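Local coordinates for protein putative immunoglobulin A1 protease (Bacteroides ovatus, PDB 3N6Z) that is of unknown function but may be a protease acting on immunoglobulin A1, its chain winding through stacked parallel strands, probably as a beta-solenoid, at residues M53-T56 and Q57-N60; K157-N161 and G162-G166; V243-K247 and G248-G252. All coordinates share one frame; numbering follows the deposited sequence.

Contact 1 (M53-T56 and Q57-N60); sequences MNAT and QIRN
Q57 ties the short helix 55-58 to the two residues ahead of it, N54 and M53. N54 sits at the N-cap: its OD1 accepts from Q57 N at 2.9 Å, the donor lying nearly in line with the side-chain C=O. That approach follows from the first torsion of N54, which tucks CG between its own backbone N and carbonyl carbon (chi1 63°). The extended Q57 side chain runs back across the N54 amide, their planes 50° apart, until its OE1 takes the N-H of M53 at 2.8 Å; the donor stands 32° off the carbonyl plane. M53, a selenomethionine, lies alongside with its CB 3.6 Å from the same OE1. Regular helical bonds follow, I58 N to N54 O and R59 N to A55 O. T56, which with Q57 buries the most surface here, points its side chain away from the following turn and packs on T14, R15 and V16, while A55 and I58 rest on I79 of strand 79-80. N54 thus caps Q57 N while Q57 OE1 reaches one residue further back, to M53 N, and two side-chain oxygens hold backbone N-H groups at the start of the helix.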
loop_
_atom_site.group_PDB
_atom_site.type_symbol
_atom_site.label_atom_id
_atom_site.label_comp_id
_atom_site.label_asym_id
_atom_site.label_seq_id
_atom_site.Cartn_x
_atom_site.Cartn_y
_atom_site.Cartn_z
HETATM N N MSE A 53 19.093 0.549 -12.564
HETATM C CA MSE A 53 19.527 -0.821 -12.924
HETATM C C MSE A 53 20.036 -1.660 -11.771
HETATM O O MSE A 53 20.232 -2.860 -11.939
HETATM C CB MSE A 53 20.619 -0.746 -13.998
HETATM C CG MSE A 53 20.193 -0.025 -15.296
HETATM SE SE MSE A 53 18.785 -0.918 -16.208
HETATM C CE MSE A 53 19.704 -2.518 -16.769
ATOM N N ASN A 54 20.296 -1.052 -10.629
ATOM C CA ASN A 54 20.814 -1.764 -9.463
ATOM C C ASN A 54 20.491 -0.987 -8.193
ATOM O O ASN A 54 19.936 0.118 -8.269
ATOM C CB ASN A 54 22.317 -2.042 -9.633
ATOM C CG ASN A 54 23.141 -0.803 -9.717
ATOM O OD1 ASN A 54 22.931 0.143 -8.966
ATOM N ND2 ASN A 54 24.133 -0.816 -10.588
ATOM N N ALA A 55 20.825 -1.534 -7.038
ATOM C CA ALA A 55 20.473 -0.914 -5.758
ATOM C C ALA A 55 21.288 0.318 -5.439
ATOM O O ALA A 55 20.831 1.186 -4.696
ATOM C CB ALA A 55 20.560 -1.927 -4.610
ATOM N N THR A 56 22.477 0.431 -6.001
ATOM C CA THR A 56 23.261 1.637 -5.761
ATOM C C THR A 56 22.553 2.816 -6.445
ATOM O O THR A 56 22.408 3.907 -5.871
ATOM C CB THR A 56 24.659 1.498 -6.301
ATOM O OG1 THR A 56 25.289 0.366 -5.704
ATOM C CG2 THR A 56 25.495 2.753 -6.008
ATOM N N GLN A 57 22.065 2.577 -7.657
ATOM C CA GLN A 57 21.277 3.585 -8.361
ATOM C C GLN A 57 19.956 3.907 -7.635
ATOM O O GLN A 57 19.533 5.067 -7.593
ATOM C CB GLN A 57 21.074 3.192 -9.825
ATOM C CG GLN A 57 22.375 3.181 -10.635
ATOM C CD GLN A 57 22.206 2.759 -12.075
ATOM O OE1 GLN A 57 21.132 2.461 -12.510
ATOM N NE2 GLN A 57 23.306 2.682 -12.803
ATOM N N ILE A 58 19.274 2.908 -7.099
ATOM C CA ILE A 58 18.054 3.196 -6.383
ATOM C C ILE A 58 18.323 4.080 -5.155
ATOM O O ILE A 58 17.489 4.934 -4.795
ATOM C CB ILE A 58 17.223 1.910 -6.041
ATOM C CG1 ILE A 58 15.721 2.190 -6.161
ATOM C CG2 ILE A 58 17.566 1.345 -4.697
ATOM C CD1 ILE A 58 14.868 0.922 -6.153
ATOM N N ARG A 59 19.497 3.935 -4.559
ATOM C CA ARG A 59 19.914 4.786 -3.444
ATOM C C ARG A 59 20.286 6.208 -3.876
ATOM O O ARG A 59 20.407 7.071 -3.031
ATOM C CB ARG A 59 21.039 4.117 -2.661
ATOM C CG ARG A 59 20.535 2.875 -1.923
ATOM C CD ARG A 59 21.639 1.934 -1.495
ATOM N NE ARG A 59 22.526 2.615 -0.570
ATOM C CZ ARG A 59 23.833 2.818 -0.788
ATOM N NH1 ARG A 59 24.462 2.290 -1.849
ATOM N NH2 ARG A 59 24.527 3.516 0.090
ATOM N N ASN A 60 20.407 6.466 -5.163
ATOM C CA ASN A 60 20.644 7.818 -5.680
ATOM C C ASN A 60 19.363 8.616 -5.913
ATOM O O ASN A 60 19.428 9.814 -6.182
ATOM C CB ASN A 60 21.506 7.820 -6.963
ATOM C CG ASN A 60 22.933 7.340 -6.709
ATOM O OD1 ASN A 60 23.479 7.540 -5.604
ATOM N ND2 ASN A 60 23.546 6.710 -7.726
#

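Contact 2 (K157-N161 and G162-G166); sequences KDKGN and GNKTG
N161 and N163 set their amides obliquely against each other, the planes 63° apart, with the oxygen of the first directed at the backbone of the second. N161 OD1 accepts from N163 N at 2.9 Å, yet the donor stands above the amide plane, 58° out of it, and so misses the lone pairs. The same oxygen lies 3.2 Å from N163 CB, which sets the N161 amide against the base of N163. A water joins the two amide nitrogens, accepting from N161 ND2 at 2.8 Å and from N163 ND2 at 3.0 Å. With CG opposite its backbone N (chi1 170°), N161 brings its amide toward N163 N. The bond from N163 N back to the side chain two residues earlier makes an Asx turn, which leads into a 3-10 segment, 162-164, within the loop between strands 153-154 and 166-169; the i to i+3 bond characteristic of such a segment runs from K164 N to N161 O, at 2.9 Å. N161 thus serves the turn twice, by its backbone carbonyl and by its side chain. Without this amide, as with an alanine here, N163 N would probably lose its side-chain acceptor and the bridging water one donor, leaving the N163 amide less firmly tethered on that side. K164 CB rests 3.4 Å from N161 O before the bent lysine chain departs to a salt bridge with E99. Past the 3-10 segment, T165 turns back on G162 O, which accepts from both T165 N and T165 OG1, the hydroxyl at 2.7 Å and nearly in line with the carbonyl. N163 OD1 is taken by Q197, and G162 N by D195.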
loop_
_atom_site.group_PDB
_atom_site.type_symbol
_atom_site.label_atom_id
_atom_site.label_comp_id
_atom_site.label_asym_id
_atom_site.label_seq_id
_atom_site.Cartn_x
_atom_site.Cartn_y
_atom_site.Cartn_z
ATOM N N LYS A 157 -3.820 15.162 2.453
ATOM C CA LYS A 157 -5.251 15.446 2.645
ATOM C C LYS A 157 -5.572 16.918 2.341
ATOM O O LYS A 157 -4.919 17.826 2.881
ATOM C CB LYS A 157 -5.646 15.157 4.082
ATOM C CG LYS A 157 -7.142 15.237 4.334
ATOM C CD LYS A 157 -7.460 15.056 5.810
ATOM C CE LYS A 157 -7.157 16.309 6.598
ATOM N NZ LYS A 157 -7.496 16.187 8.052
ATOM N N ASP A 158 -6.591 17.142 1.512
ATOM C CA ASP A 158 -7.228 18.480 1.389
ATOM C C ASP A 158 -6.214 19.596 1.092
ATOM O O ASP A 158 -6.202 20.633 1.770
ATOM C CB ASP A 158 -8.000 18.816 2.682
ATOM C CG ASP A 158 -9.208 17.931 2.915
ATOM O OD1 ASP A 158 -9.804 17.515 1.930
ATOM O OD2 ASP A 158 -9.566 17.722 4.100
ATOM N N LYS A 159 -5.383 19.367 0.095
ATOM C CA LYS A 159 -4.503 20.389 -0.404
ATOM C C LYS A 159 -5.215 21.152 -1.528
ATOM O O LYS A 159 -6.254 20.738 -2.053
ATOM C CB LYS A 159 -3.158 19.794 -0.823
ATOM C CG LYS A 159 -2.455 19.003 0.298
ATOM C CD LYS A 159 -2.275 19.843 1.586
ATOM C CE LYS A 159 -1.399 19.180 2.613
ATOM N NZ LYS A 159 -1.136 20.118 3.768
ATOM N N GLY A 160 -4.644 22.289 -1.881
ATOM C CA GLY A 160 -5.221 23.132 -2.920
ATOM C C GLY A 160 -4.768 22.738 -4.307
ATOM O O GLY A 160 -5.260 23.257 -5.280
ATOM N N ASN A 161 -3.802 21.829 -4.386
ATOM C CA ASN A 161 -3.122 21.502 -5.615
ATOM C C ASN A 161 -3.218 19.987 -5.803
ATOM O O ASN A 161 -2.645 19.216 -5.020
ATOM C CB ASN A 161 -1.676 21.948 -5.458
ATOM C CG ASN A 161 -0.767 21.473 -6.551
ATOM O OD1 ASN A 161 -1.175 20.905 -7.594
ATOM N ND2 ASN A 161 0.537 21.744 -6.330
ATOM N N GLY A 162 -3.902 19.572 -6.860
ATOM C CA GLY A 162 -4.135 18.163 -7.161
ATOM C C GLY A 162 -2.881 17.354 -7.383
ATOM O O GLY A 162 -2.906 16.113 -7.308
ATOM N N ASN A 163 -1.751 18.035 -7.619
ATOM C CA ASN A 163 -0.471 17.343 -7.717
ATOM C C ASN A 163 -0.025 16.720 -6.398
ATOM O O ASN A 163 0.920 15.928 -6.387
ATOM C CB ASN A 163 0.603 18.281 -8.249
ATOM C CG ASN A 163 0.390 18.669 -9.700
ATOM O OD1 ASN A 163 -0.319 17.990 -10.467
ATOM N ND2 ASN A 163 1.058 19.751 -10.100
ATOM N N LYS A 164 -0.740 17.006 -5.292
ATOM C CA LYS A 164 -0.452 16.396 -3.992
ATOM C C LYS A 164 -1.274 15.134 -3.707
ATOM O O LYS A 164 -1.057 14.482 -2.666
ATOM C CB LYS A 164 -0.632 17.460 -2.894
ATOM C CG LYS A 164 0.248 18.714 -3.115
ATOM C CD LYS A 164 1.706 18.421 -3.419
ATOM C CE LYS A 164 2.590 19.629 -3.451
ATOM N NZ LYS A 164 4.002 19.305 -3.895
ATOM N N THR A 165 -2.163 14.746 -4.620
ATOM C CA THR A 165 -2.811 13.432 -4.543
ATOM C C THR A 165 -1.795 12.364 -4.971
ATOM O O THR A 165 -0.756 12.666 -5.558
ATOM C CB THR A 165 -4.079 13.353 -5.463
ATOM O OG1 THR A 165 -3.671 13.592 -6.831
ATOM C CG2 THR A 165 -5.146 14.382 -5.050
ATOM N N GLY A 166 -2.093 11.125 -4.660
ATOM C CA GLY A 166 -1.211 10.008 -5.001
ATOM C C GLY A 166 -1.948 8.758 -5.387
ATOM O O GLY A 166 -3.016 8.488 -4.857
HETATM O O HOH W 1 2.718 20.886 -7.879
#

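Contact 3 (V243-K247 and G248-G252); sequences VSATK and GGVGG
V250 faces two residues at once, V243 and A245, one with each methyl. Its CG1 meets V243 CG1 at 3.8 Å and its CG2 meets A245 CB at 3.7 Å. The V243 and V250 side chains slide past each other in opposite directions, each with CG1 placed opposite the backbone N (chi1 -172° and -178°). The contact is therefore made branch against branch, and each methyl of V250 also settles on backbone: V250 CG1 lies 3.7 Å from V243 O, and V250 CG2 lies 3.6 Å from A245 N. The methyl of A245 reaches on toward G249 O, its CB 4.1 Å from that oxygen. Strands 243-245 and 248-251 run almost exactly antiparallel, at 174°, but their axes stay 6.4 Å apart and they meet through apolar side chains. T246 and K247 turn the chain between them, and G248 follows in a backbone shape suited to glycine; a side chain there would run into K247 O. Further out, each strand is positioned by its own sheet. V243 and A245 pair through their backbones with T275 on one side, while S244 pairs with V210 and D212 on the other; L274, of the same strand 274-276 as T275, touches both valines. Strand 248-251 lies between strands 218-221 and 282-284 in a separate parallel sheet. The chain thus forms a beta-arch, its turn a beta-arc, that crosses from sheet to sheet with small apolar residues between, consistent with a parallel beta-solenoid turning from one face to another.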
loop_
_atom_site.group_PDB
_atom_site.type_symbol
_atom_site.label_atom_id
_atom_site.label_comp_id
_atom_site.label_asym_id
_atom_site.label_seq_id
_atom_site.Cartn_x
_atom_site.Cartn_y
_atom_site.Cartn_z
ATOM N N VAL A 243 -3.368 -10.002 9.140
ATOM C CA VAL A 243 -3.542 -8.600 9.548
ATOM C C VAL A 243 -3.958 -8.591 11.016
ATOM O O VAL A 243 -4.875 -9.332 11.402
ATOM C CB VAL A 243 -4.596 -7.832 8.707
ATOM C CG1 VAL A 243 -4.604 -6.351 9.035
ATOM C CG2 VAL A 243 -4.395 -8.076 7.234
ATOM N N SER A 244 -3.309 -7.766 11.831
ATOM C CA SER A 244 -3.630 -7.696 13.249
ATOM C C SER A 244 -3.412 -6.310 13.843
ATOM O O SER A 244 -2.682 -5.495 13.287
ATOM C CB SER A 244 -2.821 -8.751 13.997
ATOM O OG SER A 244 -1.458 -8.420 13.937
ATOM N N ALA A 245 -4.113 -6.050 14.949
ATOM C CA ALA A 245 -3.880 -4.864 15.763
ATOM C C ALA A 245 -3.884 -5.279 17.228
ATOM O O ALA A 245 -4.716 -6.102 17.648
ATOM C CB ALA A 245 -4.962 -3.763 15.503
ATOM N N THR A 246 -2.994 -4.675 18.011
ATOM C CA THR A 246 -2.985 -4.858 19.466
ATOM C C THR A 246 -4.294 -4.398 20.096
ATOM O O THR A 246 -4.865 -5.112 20.925
ATOM C CB THR A 246 -1.811 -4.064 20.050
ATOM O OG1 THR A 246 -0.606 -4.604 19.522
ATOM C CG2 THR A 246 -1.796 -4.067 21.560
ATOM N N LYS A 247 -4.809 -3.237 19.670
ATOM C CA LYS A 247 -6.032 -2.666 20.235
ATOM C C LYS A 247 -6.533 -1.625 19.250
ATOM O O LYS A 247 -6.037 -0.516 19.192
ATOM C CB LYS A 247 -5.756 -2.032 21.618
ATOM C CG LYS A 247 -7.020 -1.458 22.269
ATOM C CD LYS A 247 -6.794 -1.056 23.728
ATOM C CE LYS A 247 -7.986 -0.335 24.333
ATOM N NZ LYS A 247 -7.751 -0.051 25.768
ATOM N N GLY A 248 -7.504 -2.033 18.437
ATOM C CA GLY A 248 -8.093 -1.133 17.460
ATOM C C GLY A 248 -8.872 -1.891 16.412
ATOM O O GLY A 248 -9.464 -2.933 16.695
ATOM N N GLY A 249 -8.905 -1.304 15.224
ATOM C CA GLY A 249 -9.658 -1.826 14.102
ATOM C C GLY A 249 -8.771 -2.601 13.146
ATOM O O GLY A 249 -7.642 -2.193 12.854
ATOM N N VAL A 250 -9.325 -3.686 12.623
ATOM C CA VAL A 250 -8.671 -4.559 11.678
ATOM C C VAL A 250 -9.621 -4.807 10.531
ATOM O O VAL A 250 -10.748 -5.231 10.745
ATOM C CB VAL A 250 -8.275 -5.895 12.329
ATOM C CG1 VAL A 250 -7.528 -6.822 11.343
ATOM C CG2 VAL A 250 -7.473 -5.674 13.590
ATOM N N GLY A 251 -9.140 -4.605 9.312
ATOM C CA GLY A 251 -9.895 -4.915 8.111
ATOM C C GLY A 251 -9.071 -5.699 7.111
ATOM O O GLY A 251 -7.868 -5.451 6.943
ATOM N N GLY A 252 -9.723 -6.584 6.358
ATOM C CA GLY A 252 -9.025 -7.319 5.309
ATOM C C GLY A 252 -8.506 -6.412 4.208
ATOM O O GLY A 252 -7.477 -6.720 3.596
#

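Overall arrangement
The three contacts follow one another along the chain without touching: centres of contacts 1 and 2 lie about 29 Å apart, those of contacts 2 and 3 about 28 Å, and contacts 1 and 3 fall on opposite sides of the chain's centre. Contact 2 is at the surface, whereas contacts 1 and 3 are partly buried. Each belongs to a different element: a helix start after strand 50-52, a loop before strand 166-169, and the passage between two strands of separate sheets. Chemistry follows place. Asparagine oxygens accept backbone N-H groups in contacts 1 and 2, and a water also bridges contact 2, while contact 3 relies on methyl groups between facing strands.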